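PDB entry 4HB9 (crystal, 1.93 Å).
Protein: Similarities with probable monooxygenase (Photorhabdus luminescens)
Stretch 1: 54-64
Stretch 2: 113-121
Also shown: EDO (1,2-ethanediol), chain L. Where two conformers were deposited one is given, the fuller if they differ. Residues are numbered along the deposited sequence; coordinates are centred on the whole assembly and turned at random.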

# COMPACT_ATOMS: atom_id res chain seq x y z
N ALA A 54 3.82 12.11 8.09
CA ALA A 54 4.18 12.43 6.71
C ALA A 54 3.12 13.30 6.05
O ALA A 54 3.40 14.33 5.44
CB ALA A 54 4.40 11.17 5.90
N LEU A 55 1.86 12.91 6.22
CA LEU A 55 0.77 13.67 5.64
C LEU A 55 0.67 15.06 6.25
O LEU A 55 0.44 16.04 5.54
CB LEU A 55 -0.55 12.91 5.79
CG LEU A 55 -0.62 11.63 4.95
CD1 LEU A 55 -1.76 10.74 5.46
CD2 LEU A 55 -0.83 11.89 3.47
N GLN A 56 0.80 15.16 7.56
CA GLN A 56 0.59 16.45 8.22
C GLN A 56 1.73 17.41 7.86
O GLN A 56 1.50 18.61 7.70
CB GLN A 56 0.47 16.28 9.73
CG GLN A 56 0.02 17.53 10.46
CD GLN A 56 -0.30 17.26 11.92
OE1 GLN A 56 0.03 16.20 12.45
NE2 GLN A 56 -0.98 18.20 12.56
N GLU A 57 2.95 16.87 7.73
CA GLU A 57 4.14 17.69 7.42
C GLU A 57 4.29 18.02 5.92
O GLU A 57 4.95 18.99 5.56
CB GLU A 57 5.41 17.03 8.02
CG GLU A 57 5.32 16.92 9.55
CD GLU A 57 6.65 16.67 10.27
OE1 GLU A 57 7.70 16.46 9.62
OE2 GLU A 57 6.62 16.67 11.52
N CYS A 58 3.69 17.23 5.04
CA CYS A 58 3.84 17.50 3.60
C CYS A 58 2.66 18.20 2.94
O CYS A 58 2.85 18.98 2.00
CB CYS A 58 4.09 16.20 2.83
SG CYS A 58 5.71 15.49 3.19
N LEU A 59 1.46 17.86 3.39
CA LEU A 59 0.24 18.31 2.73
C LEU A 59 -0.05 19.79 3.05
O LEU A 59 0.16 20.21 4.20
CB LEU A 59 -0.95 17.48 3.17
CG LEU A 59 -1.19 16.05 2.65
CD1 LEU A 59 -2.46 15.48 3.28
CD2 LEU A 59 -1.31 15.98 1.15
N PRO A 60 -0.56 20.55 2.07
CA PRO A 60 -1.13 21.86 2.41
C PRO A 60 -2.22 21.70 3.45
O PRO A 60 -2.84 20.64 3.53
CB PRO A 60 -1.73 22.35 1.11
CG PRO A 60 -1.08 21.55 0.04
CD PRO A 60 -0.76 20.22 0.65
N ALA A 61 -2.44 22.73 4.25
CA ALA A 61 -3.39 22.64 5.33
C ALA A 61 -4.78 22.24 4.84
O ALA A 61 -5.47 21.49 5.51
CB ALA A 61 -3.45 23.96 6.09
N GLU A 62 -5.20 22.70 3.66
CA GLU A 62 -6.56 22.36 3.23
C GLU A 62 -6.69 20.85 2.95
O GLU A 62 -7.71 20.23 3.28
CB GLU A 62 -7.06 23.23 2.08
CG GLU A 62 -6.39 23.04 0.73
CD GLU A 62 -7.10 23.81 -0.39
OE1 GLU A 62 -8.36 23.93 -0.37
OE2 GLU A 62 -6.40 24.27 -1.31
N ASN A 63 -5.64 20.26 2.38
CA ASN A 63 -5.63 18.79 2.17
C ASN A 63 -5.61 18.05 3.50
O ASN A 63 -6.33 17.05 3.68
CB ASN A 63 -4.42 18.34 1.34
CG ASN A 63 -4.31 19.04 0.00
OD1 ASN A 63 -4.32 20.27 -0.06
ND2 ASN A 63 -4.19 18.28 -1.06
N TRP A 64 -4.81 18.53 4.45
CA TRP A 64 -4.72 17.88 5.75
C TRP A 64 -6.09 17.90 6.45
O TRP A 64 -6.57 16.88 6.95
CB TRP A 64 -3.64 18.54 6.62
CG TRP A 64 -3.67 18.08 8.02
CD1 TRP A 64 -4.03 18.80 9.12
CD2 TRP A 64 -3.39 16.77 8.48
NE1 TRP A 64 -3.97 18.02 10.24
CE2 TRP A 64 -3.59 16.76 9.88
CE3 TRP A 64 -2.97 15.60 7.86
CZ2 TRP A 64 -3.37 15.64 10.64
CZ3 TRP A 64 -2.78 14.48 8.62
CH2 TRP A 64 -2.97 14.51 9.99
N GLU A 113 -10.65 7.95 -1.34
CA GLU A 113 -10.61 9.27 -0.72
C GLU A 113 -9.20 9.78 -0.49
O GLU A 113 -8.95 10.96 -0.67
CB GLU A 113 -11.35 9.29 0.63
CG GLU A 113 -12.88 9.17 0.54
CD GLU A 113 -13.46 8.76 1.91
OE1 GLU A 113 -13.11 7.65 2.40
OE2 GLU A 113 -14.13 9.61 2.55
N LEU A 114 -8.32 8.91 -0.02
CA LEU A 114 -6.96 9.29 0.23
C LEU A 114 -6.31 9.79 -1.05
O LEU A 114 -5.65 10.86 -1.04
CB LEU A 114 -6.16 8.15 0.84
CG LEU A 114 -4.70 8.42 1.17
CD1 LEU A 114 -4.56 9.57 2.14
CD2 LEU A 114 -4.07 7.17 1.73
N LYS A 115 -6.54 9.08 -2.16
CA LYS A 115 -5.97 9.53 -3.46
C LYS A 115 -6.53 10.88 -3.93
O LYS A 115 -5.79 11.73 -4.43
CB LYS A 115 -6.16 8.49 -4.56
CG LYS A 115 -5.22 7.28 -4.45
CD LYS A 115 -3.73 7.62 -4.42
CE LYS A 115 -3.23 8.46 -5.61
NZ LYS A 115 -3.64 7.86 -6.91
N GLU A 116 -7.83 11.08 -3.79
CA GLU A 116 -8.44 12.36 -4.15
C GLU A 116 -7.84 13.51 -3.33
O GLU A 116 -7.57 14.59 -3.89
CB GLU A 116 -9.97 12.33 -3.99
CG GLU A 116 -10.66 11.39 -4.97
CD GLU A 116 -10.31 11.68 -6.42
OE1 GLU A 116 -10.77 12.69 -6.96
OE2 GLU A 116 -9.57 10.87 -7.03
N ILE A 117 -7.61 13.27 -2.04
CA ILE A 117 -6.98 14.24 -1.17
C ILE A 117 -5.52 14.51 -1.54
O ILE A 117 -5.09 15.66 -1.57
CB ILE A 117 -7.11 13.81 0.30
CG1 ILE A 117 -8.59 13.92 0.70
CG2 ILE A 117 -6.23 14.64 1.20
CD1 ILE A 117 -8.90 13.19 1.98
N LEU A 118 -4.78 13.44 -1.80
CA LEU A 118 -3.41 13.57 -2.29
C LEU A 118 -3.33 14.27 -3.65
O LEU A 118 -2.40 15.06 -3.88
CB LEU A 118 -2.73 12.21 -2.36
CG LEU A 118 -2.26 11.75 -0.97
CD1 LEU A 118 -1.95 10.27 -1.03
CD2 LEU A 118 -1.03 12.54 -0.51
N ASN A 119 -4.29 14.02 -4.54
CA ASN A 119 -4.26 14.66 -5.87
C ASN A 119 -4.63 16.14 -5.86
O ASN A 119 -4.21 16.89 -6.74
CB ASN A 119 -5.16 13.92 -6.86
CG ASN A 119 -4.61 12.57 -7.26
OD1 ASN A 119 -3.49 12.22 -6.93
ND2 ASN A 119 -5.42 11.79 -7.96
N LYS A 120 -5.37 16.58 -4.83
CA LYS A 120 -5.84 17.94 -4.77
C LYS A 120 -4.63 18.88 -4.69
O LYS A 120 -3.76 18.69 -3.86
CB LYS A 120 -6.74 18.13 -3.54
CG LYS A 120 -7.19 19.55 -3.29
CD LYS A 120 -8.41 19.92 -4.13
CE LYS A 120 -8.99 21.26 -3.70
NZ LYS A 120 -9.22 21.32 -2.22
N GLY A 121 -4.59 19.91 -5.53
CA GLY A 121 -3.48 20.85 -5.50
C GLY A 121 -2.37 20.47 -6.46
O GLY A 121 -1.46 21.27 -6.66
C1 EDO L . -4.27 7.40 -10.46
O1 EDO L . -3.16 8.28 -10.24
C2 EDO L . -3.74 6.16 -11.14
O2 EDO L . -2.90 5.41 -10.25

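The contact is small, 359 Å² summed over both sides, and combines an apolar patch of leucine and isoleucine side chains with a polar plug formed by Asn 63. The backbones come closest at Asn 63 and Ile 117, whose CA atoms lie 5.8 Å apart.

The apolar patch is built from Leu 55 and Leu 59, one helical turn apart and linked by the backbone bond from Leu 59 N to Leu 55 O (3.0 Å). Both point CA-to-CB toward the second stretch and both adopt the m,t rotamer, so their forked ends reach the partner helix. The bump they meet is the end of Leu 118: its CA-to-CB bond points away, yet m,t torsions bring CD2 back, 4.0 Å from Leu 55 CD2 and 3.8 Å from Leu 59 CD2. One methyl thus sits against both leucines. At the margins the packing is looser: Leu 55 CD1 lies 4.5 Å from Leu 114 CD1, and Leu 59 CD1 lies 4.4 Å from Ile 117 CG2. Leu 55, Leu 59, Leu 114 and Leu 118 are all buried, a setting that suits branched side chains with no polar group to satisfy.

Asn 63 has the largest area covered by the other stretch, 75 Å². Its CA-to-CB bond points sideways, but chi1 of -55° (m) and chi2 of 53° bring the amide into the hollow where the second helix ends. There ND2 donates to Ile 117 O at 2.8 Å and to Lys 120 O at 2.9 Å, with N-H...acceptor angles of 143° and 155°. An amide nitrogen suits this place because its two hydrogens can serve two carbonyls. Lys 120 is the first residue to leave helical phi/psi, and the backbone bond from Lys 120 N to Ile 117 O is weak at 3.4 Å; Asn 63 therefore gives Ile 117 O a much shorter contact. The flank of the plug is filled too, with Asn 63 CB 4.1 Å from Ile 117 CG2 and Asn 63 ND2 3.6 Å from Lys 120 CB.

At the exposed edge, Lys 120 points toward the first stretch and its long chain carries NZ to within 3.3 Å of Glu 62 OE1. This is a salt bridge whose hydrogen bond is weak. Gly 121 follows at phi/psi 93/-11, where a CB would be jammed against the carbonyl O of Lys 120; glycine accommodates this turn beside the amide of Asn 63.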